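Local structure of peptidase S9 prolyl oligopeptidase catalytic domain-containing protein (Pyrococcus horikoshii, 4HXF) at residues Ser283-Leu288 with Gly299-Met304; Tyr367-Ile372 with Glu452-Arg457; Ser115-Ala120 with Gly176-Asp181. The protein probably cleaves peptides as a serine protease of the prolyl oligopeptidase family, assembling into a hexamer that compartmentalises its active sites. One frame throughout, in Å; residues are numbered along the deposited sequence.

In the fold
The three contacts sample both halves of a prolyl oligopeptidase subunit. Contacts 1 and 3 each join neighbouring blades of the beta-propeller, one by a backbone bridge and the other by side chains, with centres 29 Å apart. Contact 2 belongs to the alpha/beta-hydrolase part, its centre also 29 Å from that of contact 1 but 55 Å from that of contact 3, on the opposite side of the chain's centre. Contact 1 comes nearest to the catalytic region: the side chain of Trp302 lies about 12 Å from the bound peptidyl inhibitor. In contact 3, the side chain of Leu118 is about 12 Å from a magnesium ion, whereas contact 2 is remote from the annotated sites.

Contact 1. Residues Ser283-Leu288 with Gly299-Met304; sequences SVNLYL and GKHWIM
Val284 presses one methyl group on the indole of Trp302. Its CG2 sits 3.7 Å from the centroid of the five-membered ring and 19° off the ring normal, a CH-pi contact over the face. With CG1 anti to the backbone N (chi1 172°), CG2 stands beside that nitrogen, where it meets the indole. The backbones are joined at the same place: Val284 N donates to His301 O at 3.0 Å, and Ile303 N donates to Val284 O at 2.9 Å. These bonds flank Trp302 in the pattern of a parallel bridge, but the strand axes cross at 65°, and the pairing stops after this single bridge.

Two side chains grip Gly299 nearby. Ser283 OG donates to Gly299 O at 2.6 Å, while Gly299 N reaches Asn285 OD1 at 3.0 Å from above the carboxamide plane. Gly299 N lies over one face of the His301 ring and Ile303 CD1 over the opposite face, both toward the rim, with Val284 O at the edge. Beyond it, Leu286 CB packs on Ile303 CG1, 4.1 Å away.

A second shell sets these groups. Trp302 NE1 bonds to Gly282 O and its ring meets Tyr395 edge-to-face, His301 NE2 bonds to Ala297 O, and Glu280 OE1 holds Asn285 ND2, which helps to fix the turn of the carboxamide. The whole is a junction between successive blades of a beta-propeller, where strand 283-289 of one four-stranded blade touches the first strand, 302-308, of the next.

Contact 2. Residues Tyr367-Ile372 with Glu452-Arg457; sequences YIKPEI and EPQADR. With HEZ (hexane-1,6-diol), chain O.
The phenol ring of Tyr367 has the carboxylate of Glu452 at its edge, OE1 lying near the ring plane, and the two planes are inclined steeply to each other. Tyr367 OH donates to Glu452 OE1 at 2.6 Å, and OE1 accepts on its anti lone pair, the one away from OE2. Phe448, on helix 436-451, meets the same phenol ring edge-to-face. Glu452 CG lies 3.4 Å from Tyr367 CE2, and the bend at chi2 (-73°) then turns the carboxylate so that OE1 meets the phenol hydroxyl. A second hydroxyl grips OE1: O1 of a bound hexane-1,6-diol, probably from the crystallisation liquor, donates to Glu452 OE1 at 2.6 Å. OE2 is hydrogen-bonded to Tyr409 OH, so both oxygens of the carboxylate have hydroxyl partners.

This is the flank of an alpha/beta-hydrolase sheet. Strand 361-368 runs antiparallel beside strand 409-413, and Glu452 follows helix 436-451, opening a type I turn that leads into the short strand 455-456.

Lys369 reaches across with its chain extended, and NZ donates to Gln454 OE1 at 2.7 Å, somewhat tilted from the carboxamide plane. The same ammonium donates to O1 of the diol, while its salt bridge to Glu452 OE2 is long, at 3.8 Å. At the other end of the diol, Lys369 N donates to O6 along an almost straight bond (2.9 Å, 173°), so the ligand spans both ends of the lysine. Ile372 passes Gln454 in the opposite direction, its CD1 3.9 Å from Gln454 CB. A water accepts from Gln454 NE2 at 3.0 Å and donates to Ile372 O, tying the carboxamide to the backbone of the opposing loop.

Contact 3. Residues Ser115-Ala120 with Gly176-Asp181; sequences SRRLLA and GIWHGD
Arg117 reaches past Trp178 to Asp181, linking two successive blades of the beta-propeller. Strand 117-124 is the second strand of one four-stranded blade and strand 175-179 the first of the next. Their short axes run at 153° to each other and come no nearer than 8.0 Å, so side chains fill the space between the blades.

From the backbone, Arg117 CB first brushes the indole, 4.2 Å from Trp178 CZ2. The chain then bends at chi3 (-71°), which sets the guanidinium beside the CH2 corner of the indole. NE is taken by Asp114 in a salt bridge. NH1 comes to 4.1 Å from Trp178 CH2, which lies over a face of the guanidinium; the two planes are too steeply inclined to count as stacked. NH1 also donates to a water at 2.9 Å that lies very close to Asp181 O, too close for its exact position to be trusted. At the tip, NH2 forms a salt bridge with Asp181 OD1, 2.7 Å away. The hydrogen bond within it is bent (139°) and reaches the oxygen from above the carboxylate plane. Leu341 of a second subunit packs on Arg117, so this side chain also belongs to an interface of the hexamer.

Farther along the strand Leu119 continues the packing. Its CB lies above the indole plane near the rim, 3.4 Å from Trp178 NE1. Glu110 OE1 accepts from Trp178 N, tying the backbone at the indole to the first strand of the preceding blade. Beyond the ring, Leu119 CD2 ends 3.6 Å from Gly176 O.

Contact 1. Residues Ser283-Leu288 with Gly299-Met304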
loop_
_atom_site.group_PDB
_atom_site.type_symbol
_atom_site.label_atom_id
_atom_site.label_comp_id
_atom_site.label_asym_id
_atom_site.label_seq_id
_atom_site.Cartn_x
_atom_site.Cartn_y
_atom_site.Cartn_z
ATOM N N SER A 283 -24.008 -33.664 -34.704
ATOM C CA SER A 283 -24.202 -34.052 -33.324
ATOM C C SER A 283 -22.858 -34.569 -32.779
ATOM O O SER A 283 -21.958 -35.049 -33.557
ATOM C CB SER A 283 -25.256 -35.158 -33.275
ATOM O OG SER A 283 -26.510 -34.641 -33.707
ATOM N N VAL A 284 -22.730 -34.557 -31.458
ATOM C CA VAL A 284 -21.675 -35.298 -30.773
ATOM C C VAL A 284 -22.452 -36.257 -29.842
ATOM O O VAL A 284 -23.083 -35.798 -28.888
ATOM C CB VAL A 284 -20.640 -34.463 -30.067
ATOM C CG1 VAL A 284 -19.702 -35.286 -29.217
ATOM C CG2 VAL A 284 -19.909 -33.580 -31.077
ATOM N N ASN A 285 -22.383 -37.540 -30.130
ATOM C CA ASN A 285 -23.262 -38.553 -29.541
ATOM C C ASN A 285 -22.481 -39.497 -28.642
ATOM O O ASN A 285 -21.328 -39.800 -28.970
ATOM C CB ASN A 285 -23.977 -39.374 -30.624
ATOM C CG ASN A 285 -24.980 -38.560 -31.438
ATOM O OD1 ASN A 285 -25.725 -37.731 -30.869
ATOM N ND2 ASN A 285 -24.936 -38.751 -32.775
ATOM N N LEU A 286 -23.065 -39.938 -27.544
ATOM C CA LEU A 286 -22.482 -40.844 -26.507
ATOM C C LEU A 286 -22.885 -42.301 -26.675
ATOM O O LEU A 286 -24.058 -42.662 -26.884
ATOM C CB LEU A 286 -22.919 -40.374 -25.079
ATOM C CG LEU A 286 -22.348 -41.170 -23.879
ATOM C CD1 LEU A 286 -20.783 -41.049 -23.831
ATOM C CD2 LEU A 286 -22.918 -40.555 -22.594
ATOM N N TYR A 287 -21.844 -43.134 -26.643
ATOM C CA TYR A 287 -21.920 -44.574 -26.763
ATOM C C TYR A 287 -21.119 -45.226 -25.641
ATOM O O TYR A 287 -20.315 -44.599 -24.986
ATOM C CB TYR A 287 -21.277 -45.006 -28.112
ATOM C CG TYR A 287 -22.000 -44.476 -29.322
ATOM C CD1 TYR A 287 -21.690 -43.263 -29.838
ATOM C CD2 TYR A 287 -23.071 -45.135 -29.886
ATOM C CE1 TYR A 287 -22.379 -42.769 -30.934
ATOM C CE2 TYR A 287 -23.822 -44.616 -30.960
ATOM C CZ TYR A 287 -23.412 -43.418 -31.499
ATOM O OH TYR A 287 -24.115 -42.943 -32.569
ATOM N N LEU A 288 -21.368 -46.534 -25.517
ATOM C CA LEU A 288 -20.632 -47.451 -24.667
ATOM C C LEU A 288 -20.121 -48.612 -25.547
ATOM O O LEU A 288 -20.811 -49.045 -26.447
ATOM C CB LEU A 288 -21.616 -48.037 -23.579
ATOM C CG LEU A 288 -21.404 -49.495 -23.090
ATOM C CD1 LEU A 288 -20.232 -49.394 -22.122
ATOM C CD2 LEU A 288 -22.563 -50.146 -22.406
ATOM N N GLY A 299 -28.743 -37.779 -30.458
ATOM C CA GLY A 299 -29.867 -36.879 -30.872
ATOM C C GLY A 299 -29.282 -35.624 -31.465
ATOM O O GLY A 299 -28.072 -35.538 -31.820
ATOM N N LYS A 300 -30.156 -34.616 -31.583
ATOM C CA LYS A 300 -29.735 -33.289 -32.082
ATOM C C LYS A 300 -29.094 -32.515 -30.948
ATOM O O LYS A 300 -29.689 -31.582 -30.350
ATOM C CB LYS A 300 -30.956 -32.548 -32.656
ATOM C CG LYS A 300 -31.523 -33.211 -33.896
ATOM C CD LYS A 300 -32.645 -32.298 -34.431
ATOM C CE LYS A 300 -32.907 -32.401 -35.953
ATOM N NZ LYS A 300 -33.260 -31.019 -36.590
ATOM N N HIS A 301 -27.846 -32.885 -30.608
ATOM C CA HIS A 301 -27.186 -32.347 -29.410
ATOM C C HIS A 301 -25.700 -32.567 -29.498
ATOM O O HIS A 301 -25.228 -33.295 -30.381
ATOM C CB HIS A 301 -27.748 -32.978 -28.132
ATOM C CG HIS A 301 -27.565 -34.474 -28.015
ATOM N ND1 HIS A 301 -28.541 -35.284 -27.482
ATOM C CD2 HIS A 301 -26.466 -35.297 -28.252
ATOM C CE1 HIS A 301 -28.066 -36.545 -27.458
ATOM N NE2 HIS A 301 -26.785 -36.544 -27.941
ATOM N N TRP A 302 -24.983 -31.930 -28.601
ATOM C CA TRP A 302 -23.521 -32.202 -28.365
ATOM C C TRP A 302 -23.304 -32.618 -26.962
ATOM O O TRP A 302 -23.613 -31.848 -26.031
ATOM C CB TRP A 302 -22.674 -30.981 -28.623
ATOM C CG TRP A 302 -22.259 -30.746 -30.050
ATOM C CD1 TRP A 302 -23.066 -30.860 -31.140
ATOM C CD2 TRP A 302 -20.961 -30.285 -30.587
ATOM N NE1 TRP A 302 -22.407 -30.519 -32.296
ATOM C CE2 TRP A 302 -21.133 -30.160 -32.008
ATOM C CE3 TRP A 302 -19.738 -30.003 -30.025
ATOM C CZ2 TRP A 302 -20.122 -29.754 -32.850
ATOM C CZ3 TRP A 302 -18.701 -29.586 -30.895
ATOM C CH2 TRP A 302 -18.893 -29.511 -32.266
ATOM N N ILE A 303 -22.824 -33.831 -26.783
ATOM C CA ILE A 303 -22.343 -34.362 -25.469
ATOM C C ILE A 303 -20.955 -33.797 -25.194
ATOM O O ILE A 303 -19.977 -34.242 -25.858
ATOM C CB ILE A 303 -22.415 -35.888 -25.344
ATOM C CG1 ILE A 303 -23.809 -36.434 -25.658
ATOM C CG2 ILE A 303 -21.904 -36.339 -23.928
ATOM C CD1 ILE A 303 -25.001 -35.855 -24.851
ATOM N N MET A 304 -20.864 -32.777 -24.326
ATOM C CA MET A 304 -19.716 -32.023 -24.113
ATOM C C MET A 304 -18.718 -32.613 -23.137
ATOM O O MET A 304 -17.537 -32.249 -23.158
ATOM C CB MET A 304 -20.149 -30.654 -23.605
ATOM C CG MET A 304 -20.922 -29.889 -24.619
ATOM S SD MET A 304 -19.995 -29.595 -26.136
ATOM C CE MET A 304 -18.625 -28.580 -25.692
#

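Contact 2. Residues Tyr367-Ile372 with Glu452-Arg457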
loop_
_atom_site.group_PDB
_atom_site.type_symbol
_atom_site.label_atom_id
_atom_site.label_comp_id
_atom_site.label_asym_id
_atom_site.label_seq_id
_atom_site.Cartn_x
_atom_site.Cartn_y
_atom_site.Cartn_z
ATOM N N TYR A 367 -30.647 -23.594 -41.317
ATOM C CA TYR A 367 -30.899 -22.170 -41.224
ATOM C C TYR A 367 -31.864 -21.823 -40.165
ATOM O O TYR A 367 -32.605 -22.676 -39.690
ATOM C CB TYR A 367 -31.412 -21.673 -42.578
ATOM C CG TYR A 367 -32.792 -22.072 -42.961
ATOM C CD1 TYR A 367 -33.002 -23.213 -43.777
ATOM C CD2 TYR A 367 -33.895 -21.292 -42.669
ATOM C CE1 TYR A 367 -34.238 -23.572 -44.180
ATOM C CE2 TYR A 367 -35.137 -21.683 -43.129
ATOM C CZ TYR A 367 -35.282 -22.805 -43.895
ATOM O OH TYR A 367 -36.551 -23.123 -44.386
ATOM N N ILE A 368 -31.765 -20.572 -39.714
ATOM C CA ILE A 368 -32.702 -20.017 -38.750
ATOM C C ILE A 368 -33.418 -18.870 -39.398
ATOM O O ILE A 368 -32.822 -17.993 -40.003
ATOM C CB ILE A 368 -32.005 -19.494 -37.478
ATOM C CG1 ILE A 368 -31.321 -20.621 -36.689
ATOM C CG2 ILE A 368 -32.979 -18.708 -36.614
ATOM C CD1 ILE A 368 -30.254 -20.181 -35.698
ATOM N N LYS A 369 -34.735 -18.896 -39.266
ATOM C CA LYS A 369 -35.635 -17.851 -39.826
ATOM C C LYS A 369 -36.082 -16.901 -38.682
ATOM O O LYS A 369 -36.503 -17.355 -37.588
ATOM C CB LYS A 369 -36.850 -18.467 -40.509
ATOM C CG LYS A 369 -37.740 -17.395 -41.101
ATOM C CD LYS A 369 -38.989 -18.069 -41.654
ATOM C CE LYS A 369 -39.847 -17.132 -42.494
ATOM N NZ LYS A 369 -41.110 -17.725 -43.144
ATOM N N PRO A 370 -35.812 -15.579 -38.856
ATOM C CA PRO A 370 -36.204 -14.606 -37.844
ATOM C C PRO A 370 -37.697 -14.339 -37.899
ATOM O O PRO A 370 -38.397 -14.802 -38.805
ATOM C CB PRO A 370 -35.413 -13.365 -38.283
ATOM C CG PRO A 370 -35.471 -13.445 -39.753
ATOM C CD PRO A 370 -35.215 -14.905 -40.029
ATOM N N GLU A 371 -38.176 -13.666 -36.876
ATOM C CA GLU A 371 -39.602 -13.225 -36.767
ATOM C C GLU A 371 -39.683 -12.158 -37.824
ATOM O O GLU A 371 -38.853 -11.189 -37.923
ATOM C CB GLU A 371 -39.933 -12.762 -35.316
ATOM N N ILE A 372 -40.364 -12.549 -38.866
ATOM C CA ILE A 372 -40.794 -11.646 -39.839
ATOM C C ILE A 372 -42.269 -12.117 -40.157
ATOM O O ILE A 372 -42.679 -13.315 -39.907
ATOM C CB ILE A 372 -39.905 -11.542 -41.117
ATOM C CG1 ILE A 372 -39.433 -12.957 -41.601
ATOM C CG2 ILE A 372 -38.722 -10.626 -40.759
ATOM C CD1 ILE A 372 -38.609 -13.164 -42.893
ATOM N N GLU A 452 -36.411 -20.382 -48.974
ATOM C CA GLU A 452 -36.860 -19.206 -48.209
ATOM C C GLU A 452 -36.899 -17.967 -49.125
ATOM O O GLU A 452 -35.972 -17.109 -49.139
ATOM C CB GLU A 452 -35.951 -18.986 -46.992
ATOM C CG GLU A 452 -36.142 -20.099 -45.919
ATOM C CD GLU A 452 -37.468 -19.962 -45.179
ATOM O OE1 GLU A 452 -38.009 -20.974 -44.651
ATOM O OE2 GLU A 452 -38.027 -18.826 -45.082
ATOM N N PRO A 453 -38.016 -17.824 -49.805
ATOM C CA PRO A 453 -38.106 -16.614 -50.636
ATOM C C PRO A 453 -38.168 -15.329 -49.870
ATOM O O PRO A 453 -37.909 -14.295 -50.457
ATOM C CB PRO A 453 -39.425 -16.767 -51.422
ATOM C CG PRO A 453 -39.985 -18.051 -51.030
ATOM C CD PRO A 453 -39.048 -18.825 -50.127
ATOM N N GLN A 454 -38.461 -15.379 -48.580
ATOM C CA GLN A 454 -38.374 -14.135 -47.780
ATOM C C GLN A 454 -36.926 -13.705 -47.416
ATOM O O GLN A 454 -36.735 -12.651 -46.824
ATOM C CB GLN A 454 -39.181 -14.337 -46.530
ATOM C CG GLN A 454 -40.668 -14.414 -46.772
ATOM C CD GLN A 454 -41.374 -14.910 -45.536
ATOM O OE1 GLN A 454 -41.370 -16.136 -45.289
ATOM N NE2 GLN A 454 -41.888 -13.993 -44.719
ATOM N N ALA A 455 -35.933 -14.512 -47.750
ATOM C CA ALA A 455 -34.526 -14.240 -47.566
ATOM C C ALA A 455 -34.152 -13.265 -48.691
ATOM O O ALA A 455 -34.470 -13.507 -49.844
ATOM C CB ALA A 455 -33.702 -15.548 -47.612
ATOM N N ASP A 456 -33.616 -12.097 -48.309
ATOM C CA ASP A 456 -33.242 -11.038 -49.255
ATOM C C ASP A 456 -31.897 -11.309 -49.894
ATOM O O ASP A 456 -30.846 -11.108 -49.249
ATOM C CB ASP A 456 -33.177 -9.703 -48.529
ATOM C CG ASP A 456 -33.079 -8.516 -49.454
ATOM O OD1 ASP A 456 -32.844 -8.698 -50.657
ATOM O OD2 ASP A 456 -33.354 -7.396 -49.003
ATOM N N ARG A 457 -31.939 -11.785 -51.146
ATOM C CA ARG A 457 -30.749 -12.099 -51.898
ATOM C C ARG A 457 -29.834 -10.919 -52.068
ATOM O O ARG A 457 -28.667 -11.124 -52.357
ATOM C CB ARG A 457 -31.129 -12.621 -53.311
ATOM C CG ARG A 457 -31.876 -13.920 -53.413
ATOM C CD ARG A 457 -32.453 -14.129 -54.832
ATOM N NE ARG A 457 -32.814 -15.530 -55.107
ATOM C CZ ARG A 457 -33.826 -16.177 -54.529
ATOM N NH1 ARG A 457 -34.063 -17.466 -54.829
ATOM N NH2 ARG A 457 -34.592 -15.554 -53.639
HETATM O O1 HEZ O . -40.502 -20.402 -44.059
HETATM C C1 HEZ O . -41.066 -21.293 -43.041
HETATM C C2 HEZ O . -40.128 -22.253 -42.280
HETATM C C3 HEZ O . -39.170 -21.650 -41.241
HETATM C C4 HEZ O . -38.290 -22.655 -40.537
HETATM C C5 HEZ O . -37.869 -22.198 -39.153
HETATM C C6 HEZ O . -36.354 -21.986 -38.945
HETATM O O6 HEZ O . -36.141 -21.033 -37.844
HETATM O O HOH W 1 -42.979 -15.084 -42.095
#

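Contact 3. Residues Ser115-Ala120 with Gly176-Asp181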
loop_
_atom_site.group_PDB
_atom_site.type_symbol
_atom_site.label_atom_id
_atom_site.label_comp_id
_atom_site.label_asym_id
_atom_site.label_seq_id
_atom_site.Cartn_x
_atom_site.Cartn_y
_atom_site.Cartn_z
ATOM N N SER A 115 -5.970 -43.670 -3.733
ATOM C CA SER A 115 -6.605 -42.497 -3.096
ATOM C C SER A 115 -5.678 -41.744 -2.145
ATOM O O SER A 115 -6.147 -41.081 -1.210
ATOM C CB SER A 115 -7.899 -42.859 -2.391
ATOM O OG SER A 115 -8.879 -43.512 -3.259
ATOM N N ARG A 116 -4.406 -41.793 -2.468
ATOM C CA ARG A 116 -3.337 -41.124 -1.651
ATOM C C ARG A 116 -2.447 -40.273 -2.504
ATOM O O ARG A 116 -2.211 -39.105 -2.206
ATOM C CB ARG A 116 -2.540 -42.156 -0.886
ATOM C CG ARG A 116 -1.439 -41.477 -0.083
ATOM C CD ARG A 116 -0.803 -42.391 0.918
ATOM N NE ARG A 116 0.267 -41.602 1.634
ATOM C CZ ARG A 116 0.978 -42.017 2.661
ATOM N NH1 ARG A 116 0.776 -43.194 3.179
ATOM N NH2 ARG A 116 1.947 -41.247 3.193
ATOM N N ARG A 117 -1.949 -40.778 -3.640
ATOM C CA ARG A 117 -1.105 -40.048 -4.495
ATOM C C ARG A 117 -1.829 -39.397 -5.675
ATOM O O ARG A 117 -2.826 -39.949 -6.176
ATOM C CB ARG A 117 0.027 -40.952 -5.053
ATOM C CG ARG A 117 1.045 -41.426 -4.033
ATOM C CD ARG A 117 1.948 -42.491 -4.661
ATOM N NE ARG A 117 1.194 -43.711 -4.856
ATOM C CZ ARG A 117 1.601 -44.758 -5.594
ATOM N NH1 ARG A 117 2.758 -44.732 -6.202
ATOM N NH2 ARG A 117 0.916 -45.875 -5.629
ATOM N N LEU A 118 -1.360 -38.213 -6.019
ATOM C CA LEU A 118 -1.793 -37.496 -7.234
ATOM C C LEU A 118 -0.633 -37.565 -8.222
ATOM O O LEU A 118 0.538 -37.544 -7.853
ATOM C CB LEU A 118 -2.102 -36.025 -6.962
ATOM C CG LEU A 118 -3.304 -35.809 -6.135
ATOM C CD1 LEU A 118 -3.449 -34.294 -5.800
ATOM C CD2 LEU A 118 -4.609 -36.181 -6.951
ATOM N N LEU A 119 -0.936 -37.695 -9.512
ATOM C CA LEU A 119 0.006 -37.312 -10.548
ATOM C C LEU A 119 -0.308 -35.951 -11.037
ATOM O O LEU A 119 -1.448 -35.718 -11.480
ATOM C CB LEU A 119 -0.066 -38.297 -11.710
ATOM C CG LEU A 119 0.762 -37.986 -12.991
ATOM C CD1 LEU A 119 2.271 -37.888 -12.657
ATOM C CD2 LEU A 119 0.437 -38.929 -14.175
ATOM N N ALA A 120 0.638 -35.022 -10.995
ATOM C CA ALA A 120 0.466 -33.672 -11.574
ATOM C C ALA A 120 1.397 -33.570 -12.752
ATOM O O ALA A 120 2.610 -33.864 -12.667
ATOM C CB ALA A 120 0.782 -32.612 -10.546
ATOM N N GLY A 176 0.946 -37.680 -19.424
ATOM C CA GLY A 176 1.075 -38.833 -18.538
ATOM C C GLY A 176 -0.185 -39.167 -17.858
ATOM O O GLY A 176 -0.893 -38.288 -17.487
ATOM N N ILE A 177 -0.424 -40.458 -17.698
ATOM C CA ILE A 177 -1.520 -41.009 -16.931
ATOM C C ILE A 177 -1.031 -42.093 -15.983
ATOM O O ILE A 177 -0.055 -42.803 -16.261
ATOM C CB ILE A 177 -2.679 -41.535 -17.801
ATOM C CG1 ILE A 177 -2.189 -42.659 -18.708
ATOM C CG2 ILE A 177 -3.262 -40.397 -18.665
ATOM C CD1 ILE A 177 -3.296 -43.514 -19.268
ATOM N N TRP A 178 -1.775 -42.320 -14.925
ATOM C CA TRP A 178 -1.573 -43.529 -14.161
ATOM C C TRP A 178 -1.990 -44.807 -14.881
ATOM O O TRP A 178 -2.994 -44.855 -15.552
ATOM C CB TRP A 178 -2.331 -43.494 -12.844
ATOM C CG TRP A 178 -1.813 -42.532 -11.778
ATOM C CD1 TRP A 178 -2.418 -41.398 -11.334
ATOM C CD2 TRP A 178 -0.610 -42.682 -11.006
ATOM N NE1 TRP A 178 -1.765 -40.849 -10.333
ATOM C CE2 TRP A 178 -0.624 -41.533 -10.079
ATOM C CE3 TRP A 178 0.476 -43.548 -11.026
ATOM C CZ2 TRP A 178 0.385 -41.305 -9.215
ATOM C CZ3 TRP A 178 1.490 -43.356 -10.081
ATOM C CH2 TRP A 178 1.452 -42.224 -9.219
ATOM N N HIS A 179 -1.217 -45.867 -14.643
ATOM C CA HIS A 179 -1.598 -47.207 -15.034
ATOM C C HIS A 179 -1.222 -48.091 -13.866
ATOM O O HIS A 179 -0.090 -48.599 -13.740
ATOM C CB HIS A 179 -0.911 -47.615 -16.337
ATOM C CG HIS A 179 -1.312 -49.016 -16.801
ATOM N ND1 HIS A 179 -2.572 -49.338 -17.113
ATOM C CD2 HIS A 179 -0.519 -50.178 -17.049
ATOM C CE1 HIS A 179 -2.630 -50.661 -17.429
ATOM N NE2 HIS A 179 -1.365 -51.165 -17.413
ATOM N N GLY A 180 -2.178 -48.223 -12.957
ATOM C CA GLY A 180 -1.917 -48.917 -11.681
ATOM C C GLY A 180 -0.862 -48.098 -10.934
ATOM O O GLY A 180 -1.051 -46.863 -10.753
ATOM N N ASP A 181 0.273 -48.699 -10.586
ATOM C CA ASP A 181 1.413 -48.018 -9.910
ATOM C C ASP A 181 2.514 -47.497 -10.832
ATOM O O ASP A 181 3.519 -46.907 -10.376
ATOM C CB ASP A 181 2.071 -48.915 -8.823
ATOM C CG ASP A 181 1.263 -48.957 -7.574
ATOM O OD1 ASP A 181 0.561 -47.956 -7.286
ATOM O OD2 ASP A 181 1.196 -50.054 -7.008
HETATM O O HOH W 2 4.260 -46.396 -8.116
#